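Local coordinates for leucine--trna ligase (PDB 5AH5), which probably attaches L-leucine to tRNA(Leu) at the expense of ATP, as a class I aminoacyl-tRNA synthetase, at residues 76-81 with 491-496; 495-500 with 531-536. All coordinates share one frame; numbering follows the deposited sequence.

Contact 1 of 2, residues 76-81 with 491-496; sequences GWDSFG and VDSSWY. With LSS (5'-O-(L-leucylsulfamoyl)adenosine), chain I.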
loop_
_atom_site.group_PDB
_atom_site.type_symbol
_atom_site.label_atom_id
_atom_site.label_comp_id
_atom_site.label_asym_id
_atom_site.label_seq_id
_atom_site.Cartn_x
_atom_site.Cartn_y
_atom_site.Cartn_z
ATOM N N GLY B 76 10.684 0.509 10.790
ATOM C CA GLY B 76 10.415 -0.172 12.045
ATOM C C GLY B 76 9.853 -1.536 11.669
ATOM O O GLY B 76 9.946 -1.961 10.504
ATOM N N TRP B 77 9.290 -2.213 12.646
ATOM C CA TRP B 77 9.201 -3.685 12.624
ATOM C C TRP B 77 7.788 -4.105 12.950
ATOM O O TRP B 77 7.288 -3.785 14.019
ATOM C CB TRP B 77 10.202 -4.220 13.639
ATOM C CG TRP B 77 11.560 -3.590 13.392
ATOM C CD1 TRP B 77 12.174 -2.666 14.170
ATOM C CD2 TRP B 77 12.373 -3.708 12.205
ATOM N NE1 TRP B 77 13.384 -2.330 13.655
ATOM C CE2 TRP B 77 13.526 -2.935 12.420
ATOM C CE3 TRP B 77 12.252 -4.412 11.006
ATOM C CZ2 TRP B 77 14.527 -2.799 11.456
ATOM C CZ3 TRP B 77 13.288 -4.309 10.036
ATOM C CH2 TRP B 77 14.402 -3.505 10.267
ATOM N N ASP B 78 7.136 -4.789 12.012
ATOM C CA ASP B 78 5.789 -5.370 12.214
ATOM C C ASP B 78 6.031 -6.766 12.885
ATOM O O ASP B 78 6.145 -7.777 12.225
ATOM C CB ASP B 78 5.081 -5.441 10.877
ATOM C CG ASP B 78 3.569 -5.417 10.969
ATOM O OD1 ASP B 78 3.016 -5.374 12.073
ATOM O OD2 ASP B 78 2.908 -5.400 9.877
ATOM N N SER B 79 6.091 -6.796 14.232
ATOM C CA SER B 79 6.670 -7.868 14.910
ATOM C C SER B 79 5.736 -8.726 15.778
ATOM O O SER B 79 6.230 -9.618 16.408
ATOM C CB SER B 79 7.905 -7.336 15.672
ATOM O OG SER B 79 7.641 -6.136 16.308
ATOM N N PHE B 80 4.425 -8.459 15.810
ATOM C CA PHE B 80 3.454 -9.251 16.524
ATOM C C PHE B 80 2.553 -10.044 15.547
ATOM O O PHE B 80 2.529 -9.805 14.318
ATOM C CB PHE B 80 2.525 -8.363 17.387
ATOM C CG PHE B 80 2.931 -8.220 18.889
ATOM C CD1 PHE B 80 3.537 -9.240 19.615
ATOM C CD2 PHE B 80 2.572 -7.067 19.577
ATOM C CE1 PHE B 80 3.856 -9.086 20.967
ATOM C CE2 PHE B 80 2.836 -6.934 20.933
ATOM C CZ PHE B 80 3.484 -7.923 21.631
ATOM N N GLY B 81 1.843 -11.001 16.130
ATOM C CA GLY B 81 0.869 -11.797 15.459
ATOM C C GLY B 81 1.430 -12.931 14.651
ATOM O O GLY B 81 2.573 -13.318 14.774
ATOM N N VAL B 491 -4.149 -4.567 13.754
ATOM C CA VAL B 491 -4.390 -3.437 14.667
ATOM C C VAL B 491 -3.095 -2.680 14.778
ATOM O O VAL B 491 -3.113 -1.501 14.582
ATOM C CB VAL B 491 -4.937 -3.845 16.096
ATOM C CG1 VAL B 491 -5.186 -2.607 16.973
ATOM C CG2 VAL B 491 -6.265 -4.567 15.936
ATOM N N ASP B 492 -1.965 -3.354 15.024
ATOM C CA ASP B 492 -0.699 -2.674 15.177
ATOM C C ASP B 492 -0.417 -1.776 13.926
ATOM O O ASP B 492 -0.043 -0.613 14.021
ATOM C CB ASP B 492 0.461 -3.638 15.268
ATOM C CG ASP B 492 0.319 -4.741 16.394
ATOM O OD1 ASP B 492 -0.749 -4.947 17.017
ATOM O OD2 ASP B 492 1.322 -5.439 16.556
ATOM N N SER B 493 -0.554 -2.380 12.767
ATOM C CA SER B 493 -0.145 -1.769 11.550
ATOM C C SER B 493 -1.193 -0.803 11.012
ATOM O O SER B 493 -0.944 -0.213 10.009
ATOM C CB SER B 493 0.229 -2.874 10.532
ATOM O OG SER B 493 -0.838 -3.748 10.247
ATOM N N SER B 494 -2.362 -0.643 11.669
ATOM C CA SER B 494 -3.343 0.266 11.209
ATOM C C SER B 494 -3.047 1.752 11.494
ATOM O O SER B 494 -3.714 2.608 10.920
ATOM C CB SER B 494 -4.725 -0.090 11.755
ATOM O OG SER B 494 -4.817 0.178 13.150
ATOM N N TRP B 495 -2.104 2.036 12.385
ATOM C CA TRP B 495 -1.783 3.382 12.832
ATOM C C TRP B 495 -0.280 3.606 13.059
ATOM O O TRP B 495 0.125 4.676 13.474
ATOM C CB TRP B 495 -2.556 3.671 14.092
ATOM C CG TRP B 495 -1.987 2.979 15.330
ATOM C CD1 TRP B 495 -2.161 1.685 15.662
ATOM C CD2 TRP B 495 -1.125 3.531 16.338
ATOM N NE1 TRP B 495 -1.481 1.376 16.828
ATOM C CE2 TRP B 495 -0.833 2.494 17.258
ATOM C CE3 TRP B 495 -0.607 4.796 16.585
ATOM C CZ2 TRP B 495 -0.029 2.692 18.354
ATOM C CZ3 TRP B 495 0.178 4.995 17.639
ATOM C CH2 TRP B 495 0.454 3.945 18.558
ATOM N N TYR B 496 0.576 2.639 12.748
ATOM C CA TYR B 496 2.021 2.791 13.061
ATOM C C TYR B 496 2.712 4.000 12.461
ATOM O O TYR B 496 3.736 4.491 12.992
ATOM C CB TYR B 496 2.789 1.539 12.613
ATOM C CG TYR B 496 3.067 1.370 11.095
ATOM C CD1 TYR B 496 2.073 1.014 10.217
ATOM C CD2 TYR B 496 4.339 1.535 10.588
ATOM C CE1 TYR B 496 2.329 0.831 8.854
ATOM C CE2 TYR B 496 4.625 1.355 9.221
ATOM C CZ TYR B 496 3.623 1.030 8.363
ATOM O OH TYR B 496 3.882 0.855 7.022
HETATM C C1 LSS I . 4.036 -6.876 5.318
HETATM N N1 LSS I . 8.470 -8.549 -4.345
HETATM O O1 LSS I . 3.418 -7.143 4.311
HETATM S S1 LSS I . 6.050 -8.056 4.524
HETATM C C2 LSS I . 8.102 -7.288 -4.133
HETATM N N2 LSS I . 5.281 -7.263 5.530
HETATM O O2 LSS I . 4.717 -6.129 -0.731
HETATM N N3 LSS I . 7.735 -6.822 -2.919
HETATM O O3 LSS I . 5.175 -3.814 0.696
HETATM C C4 LSS I . 7.749 -7.679 -1.871
HETATM N N4 LSS I . 4.093 -6.131 7.702
HETATM O O4 LSS I . 7.718 -5.868 1.139
HETATM C C5 LSS I . 8.039 -9.026 -2.049
HETATM O O5 LSS I . 6.217 -7.154 3.217
HETATM C C6 LSS I . 8.381 -9.466 -3.317
HETATM N N6 LSS I . 8.726 -10.769 -3.484
HETATM C C7 LSS I . 2.184 -3.800 6.916
HETATM N N7 LSS I . 7.919 -9.639 -0.843
HETATM C C8 LSS I . 7.508 -8.709 0.061
HETATM C C9 LSS I . 3.005 -4.680 5.969
HETATM N N9 LSS I . 7.438 -7.510 -0.576
HETATM C CA LSS I . 3.351 -6.112 6.414
HETATM C C10 LSS I . 0.754 -4.356 6.996
HETATM C C11 LSS I . 2.279 -2.317 6.410
HETATM O O1A LSS I . 5.498 -9.316 4.007
HETATM C C21 LSS I . 7.005 -6.240 -0.029
HETATM C C22 LSS I . 5.570 -6.260 0.370
HETATM C C23 LSS I . 5.472 -5.082 1.343
HETATM C C24 LSS I . 6.853 -5.115 1.966
HETATM C C25 LSS I . 6.890 -5.900 3.278
HETATM O O2A LSS I . 7.420 -8.276 4.934
HETATM O O HOH W 1 0.336 -6.107 10.341
HETATM O O HOH W 2 2.562 -6.457 14.420
#
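D78 reaches across to S493 and D492 with a carboxylate that works mainly through the bound leucyl sulfamoyl adenosine and two waters. Its CB already lies against the leucyl amino nitrogen, 3.4 Å from LSS N4. The first torsion, -154°, turns CG away from the backbone N; the chain runs alongside the amino nitrogen, CG no farther from it than CB, and OD2 accepts a hydrogen bond from LSS N4 at 2.6 Å. The same oxygen touches S493 CB and accepts a hydrogen bond from one water, 2.7 Å away; that water is also hydrogen-bonded to S493 OG. The other oxygen, D78 OD1, turns to a second water, which accepts from F80 N and is placed to donate to both D78 OD1 and D492 OD2, probably sharing its protons among these and other acceptors. D78 OD1 and D492 OD2 are 4.8 Å apart. An aspartate suits this place because its short chain brings both oxygens close, OD2 to a presumably charged amino group and one water, OD1 to the other.

Residues 76-81 form the loop between strand 70-72 and helix 82-91 in the Rossmann-type catalytic domain of class I synthetases. D78 is tied by backbone hydrogen bonds to P40 and T42 of the predicted HIGH region, which places its carboxylate at the leucine end of the pocket.

S493 is small enough to sit beside the substrate: its OG lies 3.7 Å from the leucyl methyl LSS C10. D492 OD2 packs 3.3 Å from F80 CB and meets the phenyl ring at its edge, near the ring plane, the carboxylate turned 68° to it. D492 OD1 is held by Q134 NE2 of helix 128-143, while the F80 ring meets W423 edge-to-face.

Contact 2 of 2, residues 495-500 with 531-536; sequences WYFLRY and TLHLIY. With LSS (5'-O-(L-leucylsulfamoyl)adenosine), chain I.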
loop_
_atom_site.group_PDB
_atom_site.type_symbol
_atom_site.label_atom_id
_atom_site.label_comp_id
_atom_site.label_asym_id
_atom_site.label_seq_id
_atom_site.Cartn_x
_atom_site.Cartn_y
_atom_site.Cartn_z
ATOM N N TRP B 495 -2.104 2.036 12.385
ATOM C CA TRP B 495 -1.783 3.382 12.832
ATOM C C TRP B 495 -0.280 3.606 13.059
ATOM O O TRP B 495 0.125 4.676 13.474
ATOM C CB TRP B 495 -2.556 3.671 14.092
ATOM C CG TRP B 495 -1.987 2.979 15.330
ATOM C CD1 TRP B 495 -2.161 1.685 15.662
ATOM C CD2 TRP B 495 -1.125 3.531 16.338
ATOM N NE1 TRP B 495 -1.481 1.376 16.828
ATOM C CE2 TRP B 495 -0.833 2.494 17.258
ATOM C CE3 TRP B 495 -0.607 4.796 16.585
ATOM C CZ2 TRP B 495 -0.029 2.692 18.354
ATOM C CZ3 TRP B 495 0.178 4.995 17.639
ATOM C CH2 TRP B 495 0.454 3.945 18.558
ATOM N N TYR B 496 0.576 2.639 12.748
ATOM C CA TYR B 496 2.021 2.791 13.061
ATOM C C TYR B 496 2.712 4.000 12.461
ATOM O O TYR B 496 3.736 4.491 12.992
ATOM C CB TYR B 496 2.789 1.539 12.613
ATOM C CG TYR B 496 3.067 1.370 11.095
ATOM C CD1 TYR B 496 2.073 1.014 10.217
ATOM C CD2 TYR B 496 4.339 1.535 10.588
ATOM C CE1 TYR B 496 2.329 0.831 8.854
ATOM C CE2 TYR B 496 4.625 1.355 9.221
ATOM C CZ TYR B 496 3.623 1.030 8.363
ATOM O OH TYR B 496 3.882 0.855 7.022
ATOM N N PHE B 497 2.233 4.369 11.272
ATOM C CA PHE B 497 2.741 5.507 10.539
ATOM C C PHE B 497 2.500 6.830 11.313
ATOM O O PHE B 497 3.217 7.828 11.087
ATOM C CB PHE B 497 2.132 5.570 9.092
ATOM C CG PHE B 497 0.635 5.384 9.073
ATOM C CD1 PHE B 497 -0.202 6.438 9.231
ATOM C CD2 PHE B 497 0.080 4.138 8.990
ATOM C CE1 PHE B 497 -1.555 6.252 9.269
ATOM C CE2 PHE B 497 -1.288 3.939 9.041
ATOM C CZ PHE B 497 -2.104 5.001 9.203
ATOM N N LEU B 498 1.444 6.872 12.130
ATOM C CA LEU B 498 1.248 7.969 13.086
ATOM C C LEU B 498 2.114 7.940 14.347
ATOM O O LEU B 498 2.081 8.921 15.133
ATOM C CB LEU B 498 -0.238 8.081 13.485
ATOM C CG LEU B 498 -1.219 8.079 12.359
ATOM C CD1 LEU B 498 -2.641 7.970 12.887
ATOM C CD2 LEU B 498 -0.969 9.292 11.470
ATOM N N ARG B 499 2.881 6.858 14.556
ATOM C CA ARG B 499 3.694 6.709 15.735
ATOM C C ARG B 499 5.122 7.028 15.482
ATOM O O ARG B 499 5.848 7.509 16.396
ATOM C CB ARG B 499 3.557 5.261 16.282
ATOM C CG ARG B 499 4.466 4.904 17.440
ATOM C CD ARG B 499 3.977 5.578 18.716
ATOM N NE ARG B 499 4.721 5.135 19.903
ATOM C CZ ARG B 499 4.539 5.630 21.142
ATOM N NH1 ARG B 499 3.634 6.578 21.361
ATOM N NH2 ARG B 499 5.279 5.170 22.133
ATOM N N TYR B 500 5.581 6.758 14.262
ATOM C CA TYR B 500 6.976 7.037 13.902
ATOM C C TYR B 500 7.429 8.468 14.277
ATOM O O TYR B 500 8.618 8.699 14.599
ATOM C CB TYR B 500 7.118 6.889 12.394
ATOM C CG TYR B 500 7.308 5.525 11.783
ATOM C CD1 TYR B 500 8.300 4.658 12.256
ATOM C CD2 TYR B 500 6.643 5.181 10.579
ATOM C CE1 TYR B 500 8.513 3.426 11.653
ATOM C CE2 TYR B 500 6.874 3.966 9.964
ATOM C CZ TYR B 500 7.826 3.101 10.492
ATOM O OH TYR B 500 8.117 1.880 9.916
ATOM N N THR B 531 -7.135 -5.062 0.518
ATOM C CA THR B 531 -8.263 -5.179 1.438
ATOM C C THR B 531 -7.813 -5.813 2.761
ATOM O O THR B 531 -8.638 -6.431 3.421
ATOM C CB THR B 531 -9.442 -5.961 0.862
ATOM O OG1 THR B 531 -9.005 -7.273 0.575
ATOM C CG2 THR B 531 -9.984 -5.282 -0.391
ATOM N N LEU B 532 -6.533 -5.626 3.132
ATOM C CA LEU B 532 -6.054 -5.787 4.520
ATOM C C LEU B 532 -5.601 -4.428 5.048
ATOM O O LEU B 532 -6.427 -3.639 5.378
ATOM C CB LEU B 532 -4.959 -6.862 4.624
ATOM C CG LEU B 532 -5.492 -8.298 4.415
ATOM C CD1 LEU B 532 -4.489 -9.228 3.791
ATOM C CD2 LEU B 532 -5.992 -8.897 5.704
ATOM N N HIS B 533 -4.305 -4.149 5.117
ATOM C CA HIS B 533 -3.794 -2.965 5.787
ATOM C C HIS B 533 -4.309 -1.647 5.162
ATOM O O HIS B 533 -4.605 -0.691 5.896
ATOM C CB HIS B 533 -2.277 -3.036 5.856
ATOM C CG HIS B 533 -1.587 -1.703 6.025
ATOM N ND1 HIS B 533 -1.577 -1.013 7.216
ATOM C CD2 HIS B 533 -0.792 -0.989 5.177
ATOM C CE1 HIS B 533 -0.859 0.096 7.080
ATOM N NE2 HIS B 533 -0.392 0.149 5.846
ATOM N N LEU B 534 -4.508 -1.608 3.831
ATOM C CA LEU B 534 -4.962 -0.387 3.159
ATOM C C LEU B 534 -6.420 -0.111 3.448
ATOM O O LEU B 534 -6.841 1.013 3.341
ATOM C CB LEU B 534 -4.695 -0.475 1.612
ATOM C CG LEU B 534 -3.206 -0.537 1.207
ATOM C CD1 LEU B 534 -2.939 -0.890 -0.252
ATOM C CD2 LEU B 534 -2.505 0.778 1.595
ATOM N N ILE B 535 -7.238 -1.110 3.800
ATOM C CA ILE B 535 -8.576 -0.774 4.325
ATOM C C ILE B 535 -8.464 -0.324 5.767
ATOM O O ILE B 535 -8.995 0.693 6.132
ATOM C CB ILE B 535 -9.519 -1.972 4.345
ATOM C CG1 ILE B 535 -9.964 -2.298 2.936
ATOM C CG2 ILE B 535 -10.769 -1.667 5.199
ATOM C CD1 ILE B 535 -11.041 -1.382 2.400
ATOM N N TYR B 536 -7.852 -1.157 6.614
ATOM C CA TYR B 536 -7.846 -0.855 8.065
ATOM C C TYR B 536 -7.211 0.516 8.430
ATOM O O TYR B 536 -7.730 1.239 9.248
ATOM C CB TYR B 536 -7.097 -1.953 8.795
ATOM C CG TYR B 536 -7.700 -3.351 8.732
ATOM C CD1 TYR B 536 -9.048 -3.579 8.963
ATOM C CD2 TYR B 536 -6.910 -4.420 8.453
ATOM C CE1 TYR B 536 -9.591 -4.877 8.888
ATOM C CE2 TYR B 536 -7.408 -5.723 8.437
ATOM C CZ TYR B 536 -8.739 -5.945 8.648
ATOM O OH TYR B 536 -9.155 -7.236 8.580
HETATM C C1 LSS I . 4.036 -6.876 5.318
HETATM N N1 LSS I . 8.470 -8.549 -4.345
HETATM O O1 LSS I . 3.418 -7.143 4.311
HETATM S S1 LSS I . 6.050 -8.056 4.524
HETATM C C2 LSS I . 8.102 -7.288 -4.133
HETATM N N2 LSS I . 5.281 -7.263 5.530
HETATM O O2 LSS I . 4.717 -6.129 -0.731
HETATM N N3 LSS I . 7.735 -6.822 -2.919
HETATM O O3 LSS I . 5.175 -3.814 0.696
HETATM C C4 LSS I . 7.749 -7.679 -1.871
HETATM N N4 LSS I . 4.093 -6.131 7.702
HETATM O O4 LSS I . 7.718 -5.868 1.139
HETATM C C5 LSS I . 8.039 -9.026 -2.049
HETATM O O5 LSS I . 6.217 -7.154 3.217
HETATM C C6 LSS I . 8.381 -9.466 -3.317
HETATM N N6 LSS I . 8.726 -10.769 -3.484
HETATM C C7 LSS I . 2.184 -3.800 6.916
HETATM N N7 LSS I . 7.919 -9.639 -0.843
HETATM C C8 LSS I . 7.508 -8.709 0.061
HETATM C C9 LSS I . 3.005 -4.680 5.969
HETATM N N9 LSS I . 7.438 -7.510 -0.576
HETATM C CA LSS I . 3.351 -6.112 6.414
HETATM C C10 LSS I . 0.754 -4.356 6.996
HETATM C C11 LSS I . 2.279 -2.317 6.410
HETATM O O1A LSS I . 5.498 -9.316 4.007
HETATM C C21 LSS I . 7.005 -6.240 -0.029
HETATM C C22 LSS I . 5.570 -6.260 0.370
HETATM C C23 LSS I . 5.472 -5.082 1.343
HETATM C C24 LSS I . 6.853 -5.115 1.966
HETATM C C25 LSS I . 6.890 -5.900 3.278
HETATM O O2A LSS I . 7.420 -8.276 4.934
#
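The imidazole of H533 carries the leucyl methyl LSS C11 over one face, 3.6 Å above the plane and offset toward the rim. Its CE1 meets the Y496 ring at the edge, near the tyrosine plane, 3.7 Å from Y496 CE1; Y500 OH also lies in plane at an edge of that ring. These rings form part of the wall of the leucine side-chain pocket in the Rossmann-type class I catalytic domain, where the loop leading away from helix 489-492 faces the first turn of helix 533-546. The Y496 and H533 rings are inclined at 47° with centroids 5.9 Å apart, so they touch obliquely. F497 has the backbone carbon of W495 over one face, and its CE2 comes within 4.3 Å of H533 CE1.

H533 directly follows the N-cap residue L532. A chi1 of 158° sets its imidazole opposite the backbone N, swung from the helix toward the substrate and the loop.

The residue types fit a pocket for a branched aliphatic chain: flat rings give broad, buried surfaces, while the polar ends are satisfied elsewhere. Both Y496 OH and H533 NE2 are hydrogen-bonded to Y523 OH, which ties the two rings together from strand 520-524, and F39 stacks on Y496. LSS C11 lies between H533 and Y496, 3.6 Å from Y496 OH, while LSS C10 rests on H533, 3.5 Å from H533 CB.

Overall arrangement
Contacts 1 and 2 are neighbours in the catalytic domain, their centres about 8 Å apart, and they share W495 and Y496. Along the chain the order is 76-81, then the continuous run 491-500, then 531-536. The editing domain is inserted in the long interval before residue 491, so the folded chain brings distant parts of the sequence together. Strands 70-72 and 520-524, belonging to one parallel sheet, precede the loop of contact 1 and the helix of contact 2. Both contacts touch the ligand: contact 1 binds the leucyl amino group and also touches the side chain, while contact 2 packs on its two methyls, consistent with their contributing to recognition of leucine.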